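5-dehydro-2-deoxygluconokinase (Bacillus halodurans C-125, PDB 2QCV) probably phosphorylates 5-dehydro-2-deoxy-D-gluconate with ATP, a step in the breakdown of myo-inositol to acetyl-CoA, as a kinase of the PfkB family. Local coordinates at residues L24-Y29 against A102-K107; K41-S46 against G73-S78. One frame throughout, in Å; residues are numbered along the deposited sequence.

Contact 1: residues L24-Y29 against A102-K107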
loop_
_atom_site.group_PDB
_atom_site.type_symbol
_atom_site.label_atom_id
_atom_site.label_comp_id
_atom_site.label_asym_id
_atom_site.label_seq_id
_atom_site.Cartn_x
_atom_site.Cartn_y
_atom_site.Cartn_z
ATOM N N LEU A 24 -19.192 -9.120 17.289
ATOM C CA LEU A 24 -20.506 -9.485 16.773
ATOM C C LEU A 24 -20.671 -10.966 17.104
ATOM O O LEU A 24 -20.123 -11.844 16.453
ATOM C CB LEU A 24 -20.597 -9.162 15.292
ATOM C CG LEU A 24 -20.647 -7.629 15.045
ATOM C CD1 LEU A 24 -20.190 -7.206 13.660
ATOM C CD2 LEU A 24 -22.021 -7.115 15.334
ATOM N N ASN A 25 -21.423 -11.198 18.163
ATOM C CA ASN A 25 -21.637 -12.506 18.701
ATOM C C ASN A 25 -22.875 -13.195 18.153
ATOM O O ASN A 25 -23.958 -12.656 18.187
ATOM C CB ASN A 25 -21.759 -12.395 20.212
ATOM C CG ASN A 25 -20.477 -11.890 20.838
ATOM O OD1 ASN A 25 -20.471 -10.853 21.495
ATOM N ND2 ASN A 25 -19.368 -12.587 20.576
ATOM N N ALA A 26 -22.655 -14.398 17.661
ATOM C CA ALA A 26 -23.669 -15.244 17.076
ATOM C C ALA A 26 -24.787 -15.489 18.050
ATOM O O ALA A 26 -24.546 -16.018 19.146
ATOM C CB ALA A 26 -23.027 -16.585 16.700
ATOM N N VAL A 27 -25.998 -15.105 17.661
ATOM C CA VAL A 27 -27.191 -15.352 18.466
ATOM C C VAL A 27 -27.604 -16.826 18.356
ATOM O O VAL A 27 -27.846 -17.481 19.361
ATOM C CB VAL A 27 -28.336 -14.427 18.035
ATOM C CG1 VAL A 27 -29.626 -14.767 18.757
ATOM C CG2 VAL A 27 -27.930 -12.968 18.281
ATOM N N GLU A 28 -27.647 -17.348 17.139
ATOM C CA GLU A 28 -27.927 -18.763 16.916
ATOM C C GLU A 28 -26.572 -19.428 16.846
ATOM O O GLU A 28 -25.793 -19.174 15.918
ATOM C CB GLU A 28 -28.709 -18.967 15.613
ATOM C CG GLU A 28 -29.951 -18.103 15.488
ATOM C CD GLU A 28 -29.707 -16.737 14.870
ATOM O OE1 GLU A 28 -28.541 -16.397 14.559
ATOM O OE2 GLU A 28 -30.694 -15.990 14.696
ATOM N N TYR A 29 -26.256 -20.230 17.848
ATOM C CA TYR A 29 -24.919 -20.768 17.963
ATOM C C TYR A 29 -24.969 -22.290 18.012
ATOM O O TYR A 29 -26.017 -22.881 17.754
ATOM C CB TYR A 29 -24.209 -20.157 19.177
ATOM C CG TYR A 29 -24.864 -20.435 20.500
ATOM C CD1 TYR A 29 -25.877 -19.615 20.975
ATOM C CD2 TYR A 29 -24.434 -21.501 21.312
ATOM C CE1 TYR A 29 -26.475 -19.861 22.212
ATOM C CE2 TYR A 29 -25.019 -21.746 22.545
ATOM C CZ TYR A 29 -26.045 -20.929 22.990
ATOM O OH TYR A 29 -26.633 -21.171 24.218
ATOM N N ALA A 102 -14.915 -8.491 15.132
ATOM C CA ALA A 102 -14.748 -9.921 15.372
ATOM C C ALA A 102 -16.124 -10.573 15.288
ATOM O O ALA A 102 -16.957 -10.329 16.138
ATOM C CB ALA A 102 -14.108 -10.144 16.747
ATOM N N PHE A 103 -16.364 -11.389 14.265
ATOM C CA PHE A 103 -17.577 -12.202 14.208
ATOM C C PHE A 103 -17.272 -13.539 14.848
ATOM O O PHE A 103 -16.282 -14.197 14.488
ATOM C CB PHE A 103 -18.001 -12.466 12.772
ATOM C CG PHE A 103 -18.463 -11.254 12.028
ATOM C CD1 PHE A 103 -17.544 -10.394 11.433
ATOM C CD2 PHE A 103 -19.826 -11.009 11.874
ATOM C CE1 PHE A 103 -17.996 -9.275 10.735
ATOM C CE2 PHE A 103 -20.272 -9.910 11.153
ATOM C CZ PHE A 103 -19.378 -9.047 10.615
ATOM N N THR A 104 -18.112 -13.967 15.773
ATOM C CA THR A 104 -17.770 -15.188 16.528
ATOM C C THR A 104 -18.565 -16.350 16.001
ATOM O O THR A 104 -19.745 -16.205 15.667
ATOM C CB THR A 104 -18.040 -15.026 18.025
ATOM O OG1 THR A 104 -19.441 -14.781 18.196
ATOM C CG2 THR A 104 -17.215 -13.886 18.582
ATOM N N GLU A 105 -17.877 -17.480 15.824
ATOM C CA GLU A 105 -18.518 -18.727 15.445
ATOM C C GLU A 105 -18.388 -19.657 16.630
ATOM O O GLU A 105 -17.291 -19.804 17.168
ATOM C CB GLU A 105 -17.811 -19.376 14.258
ATOM C CG GLU A 105 -18.416 -20.706 13.882
ATOM C CD GLU A 105 -17.753 -21.313 12.674
ATOM O OE1 GLU A 105 -16.665 -21.913 12.842
ATOM O OE2 GLU A 105 -18.305 -21.152 11.561
ATOM N N ILE A 106 -19.501 -20.272 17.012
ATOM C CA ILE A 106 -19.550 -21.298 18.054
ATOM C C ILE A 106 -20.140 -22.562 17.437
ATOM O O ILE A 106 -21.359 -22.720 17.339
ATOM C CB ILE A 106 -20.410 -20.825 19.258
ATOM C CG1 ILE A 106 -19.946 -19.433 19.727
ATOM C CG2 ILE A 106 -20.288 -21.790 20.448
ATOM C CD1 ILE A 106 -20.980 -18.704 20.535
ATOM N N LYS A 107 -19.275 -23.454 16.971
ATOM C CA LYS A 107 -19.765 -24.680 16.371
ATOM C C LYS A 107 -20.294 -25.624 17.463
ATOM O O LYS A 107 -21.284 -26.343 17.256
ATOM C CB LYS A 107 -18.656 -25.348 15.580
ATOM C CG LYS A 107 -18.536 -24.824 14.154
ATOM C CD LYS A 107 -17.314 -25.448 13.469
ATOM C CE LYS A 107 -17.505 -25.512 11.972
ATOM N NZ LYS A 107 -16.220 -25.844 11.304
#

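Contact 2: residues K41-S46 against G73-S78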
loop_
_atom_site.group_PDB
_atom_site.type_symbol
_atom_site.label_atom_id
_atom_site.label_comp_id
_atom_site.label_asym_id
_atom_site.label_seq_id
_atom_site.Cartn_x
_atom_site.Cartn_y
_atom_site.Cartn_z
ATOM N N LYS A 41 -24.163 -7.028 19.129
ATOM C CA LYS A 41 -23.055 -6.076 19.158
ATOM C C LYS A 41 -22.554 -5.816 20.578
ATOM O O LYS A 41 -23.318 -5.389 21.457
ATOM C CB LYS A 41 -23.521 -4.753 18.569
ATOM C CG LYS A 41 -22.458 -3.736 18.339
ATOM C CD LYS A 41 -23.011 -2.447 17.799
ATOM C CE LYS A 41 -23.777 -1.683 18.864
ATOM N NZ LYS A 41 -24.325 -0.405 18.362
ATOM N N TYR A 42 -21.258 -6.043 20.777
ATOM C CA TYR A 42 -20.588 -5.780 22.045
ATOM C C TYR A 42 -19.278 -5.035 21.786
ATOM O O TYR A 42 -18.737 -5.057 20.672
ATOM C CB TYR A 42 -20.273 -7.084 22.758
ATOM C CG TYR A 42 -21.473 -7.816 23.216
ATOM C CD1 TYR A 42 -22.097 -7.479 24.404
ATOM C CD2 TYR A 42 -21.992 -8.849 22.477
ATOM C CE1 TYR A 42 -23.209 -8.151 24.826
ATOM C CE2 TYR A 42 -23.105 -9.521 22.891
ATOM C CZ TYR A 42 -23.714 -9.166 24.051
ATOM O OH TYR A 42 -24.817 -9.863 24.464
ATOM N N VAL A 43 -18.750 -4.381 22.819
ATOM C CA VAL A 43 -17.378 -3.887 22.736
ATOM C C VAL A 43 -16.487 -5.127 22.919
ATOM O O VAL A 43 -16.735 -5.982 23.803
ATOM C CB VAL A 43 -17.030 -2.849 23.837
ATOM C CG1 VAL A 43 -15.527 -2.473 23.772
ATOM C CG2 VAL A 43 -17.942 -1.612 23.741
ATOM N N GLY A 44 -15.436 -5.210 22.131
ATOM C CA GLY A 44 -14.414 -6.263 22.326
ATOM C C GLY A 44 -13.018 -5.712 22.198
ATOM O O GLY A 44 -12.822 -4.494 22.204
ATOM N N GLY A 45 -12.042 -6.616 22.106
ATOM C CA GLY A 45 -10.647 -6.224 22.092
ATOM C C GLY A 45 -10.130 -6.531 23.468
ATOM O O GLY A 45 -10.744 -6.152 24.476
ATOM N N SER A 46 -8.985 -7.210 23.530
ATOM C CA SER A 46 -8.433 -7.633 24.841
ATOM C C SER A 46 -8.276 -6.526 25.907
ATOM O O SER A 46 -8.838 -6.674 26.989
ATOM C CB SER A 46 -7.137 -8.410 24.648
ATOM O OG SER A 46 -6.515 -8.594 25.895
ATOM N N GLY A 73 -17.332 3.543 16.611
ATOM C CA GLY A 73 -16.462 4.239 17.552
ATOM C C GLY A 73 -17.276 4.940 18.626
ATOM O O GLY A 73 -16.932 4.889 19.772
ATOM N N ARG A 74 -18.374 5.596 18.261
ATOM C CA ARG A 74 -19.170 6.300 19.265
ATOM C C ARG A 74 -19.867 5.359 20.224
ATOM O O ARG A 74 -20.008 5.669 21.410
ATOM C CB ARG A 74 -20.167 7.246 18.622
ATOM C CG ARG A 74 -19.489 8.335 17.868
ATOM C CD ARG A 74 -20.446 9.403 17.414
ATOM N NE ARG A 74 -21.363 8.979 16.349
ATOM C CZ ARG A 74 -21.100 9.026 15.042
ATOM N NH1 ARG A 74 -19.940 9.456 14.582
ATOM N NH2 ARG A 74 -22.031 8.657 14.185
ATOM N N PHE A 75 -20.289 4.197 19.735
ATOM C CA PHE A 75 -20.802 3.172 20.624
ATOM C C PHE A 75 -19.769 2.697 21.645
ATOM O O PHE A 75 -20.087 2.536 22.833
ATOM C CB PHE A 75 -21.337 1.976 19.848
ATOM C CG PHE A 75 -21.558 0.769 20.693
ATOM C CD1 PHE A 75 -22.628 0.697 21.573
ATOM C CD2 PHE A 75 -20.658 -0.314 20.626
ATOM C CE1 PHE A 75 -22.805 -0.410 22.373
ATOM C CE2 PHE A 75 -20.836 -1.433 21.414
ATOM C CZ PHE A 75 -21.900 -1.496 22.285
ATOM N N ILE A 76 -18.559 2.436 21.174
ATOM C CA ILE A 76 -17.472 1.966 22.043
ATOM C C ILE A 76 -17.239 3.016 23.133
ATOM O O ILE A 76 -17.186 2.678 24.311
ATOM C CB ILE A 76 -16.168 1.721 21.258
ATOM C CG1 ILE A 76 -16.229 0.413 20.438
ATOM C CG2 ILE A 76 -14.960 1.625 22.200
ATOM C CD1 ILE A 76 -15.289 0.343 19.247
ATOM N N GLU A 77 -17.140 4.290 22.754
ATOM C CA GLU A 77 -16.909 5.344 23.758
ATOM C C GLU A 77 -18.068 5.426 24.745
ATOM O O GLU A 77 -17.868 5.502 25.947
ATOM C CB GLU A 77 -16.698 6.717 23.094
ATOM C CG GLU A 77 -16.272 7.837 24.059
ATOM C CD GLU A 77 -17.399 8.409 24.905
ATOM O OE1 GLU A 77 -18.589 8.446 24.446
ATOM O OE2 GLU A 77 -17.110 8.821 26.065
ATOM N N SER A 78 -19.298 5.417 24.232
ATOM C CA SER A 78 -20.464 5.558 25.074
ATOM C C SER A 78 -20.661 4.387 26.024
ATOM O O SER A 78 -21.044 4.585 27.185
ATOM C CB SER A 78 -21.704 5.787 24.211
ATOM O OG SER A 78 -21.513 6.969 23.454
#

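Contact 1: residues L24-Y29 against A102-K107
The small four-stranded sheet that forms the lid of PfkB-family sugar kinases has two parallel neighbours here, strands 21-26 and 101-106. Their backbones are joined around F103. L24 N gives a nearly straight bond to A102 O at 2.8 Å, and T104 N returns one to L24 O at 3.0 Å. On the sheet face of L24 and F103, the two side chains run side by side. L24 CD1 sits over one face of the F103 ring, displaced toward its rim, 3.6 Å from F103 CZ. This face meets the second subunit, whose own L24 and F103 pack against it.

Past L24 the strands part, and T104 spans the gap. Its OG1 lies between the backbone N and the carbonyl carbon (chi1 61°). There T104 OG1 accepts a bond from A26 N at 3.3 Å. T104 OG1 also accepts one from N25 ND2 at 3.2 Å, and it lies close to the N25 amide plane. A valine here would lose both bonds to OG1 and would probably loosen the end of strand 21-26. Beyond T104 the contact turns apolar, as the chain loops back at Y29. Y29 CB rests 3.8 Å from I106 CD1.

Contact 2: residues K41-S46 against G73-S78
K41 lays the end of its side chain over one face of the F75 ring. CG is anti to the backbone N, and the chain then bends at chi3 (72°). The bend brings K41 CE over the centre of the F75 ring, 3.6 Å from the centroid and almost on the ring normal. This is a close CH-pi contact. K41 NZ continues above the same face, 4.1 Å from the F75 ring centroid, and makes a cation-pi interaction. F75 meets it from the helix. Its CG is also anti to the backbone N (chi1 166°), and the two side chains reach toward each other tip to tip.

The ring edge is turned to the strand backbone, with F75 CE2 3.9 Å from Y42 C. The V43 and F75 side chains cross at a slant. V43 CG2 touches F75 CE2 at 3.7 Å. V43 CG2 is also 4.0 Å from I76 CA, so it sits between the F75 ring and the helix backbone at I76. The V43 side chain also touches A48 and I52 of helix 46-56.

The contact joins the lid strand 38-44 to helix 71-82 of the main alpha/beta domain. Strand residues 41-44 cross helix residues 73-78 at 71°. I22 of the adjacent strand touches K41, F75 and I76. The second subunit adds to this contact: its M37 packs on F75.

K41 is buried, and its NZ has both a hydrogen bond to T36 O of the second subunit and the F75 ring face. The pi cloud probably helps to offset the cost of burying its charge. CE next to the ammonium is probably polarised too, which suits its C-H groups to the ring face.

In the fold
Both contacts are largely buried, and both use the lid sheet, in which strands 21-26 and 38-44 are neighbours. Contact 1 lies within that sheet and joins two of its strands. Contact 2 ties the sheet's outermost strand 38-44 to a helix of the main domain, nearer the centre of the chain. The chemistry follows the place. Contact 1 rests mainly on backbone and hydroxyl hydrogen bonds, whereas contact 2 relies on side-chain packing and a lysine over a ring. Their centres are about 17 Å apart, yet they touch where L24 CD2 packs on K41 CA. Both also meet the second subunit, consistent with the lid taking part in subunit association.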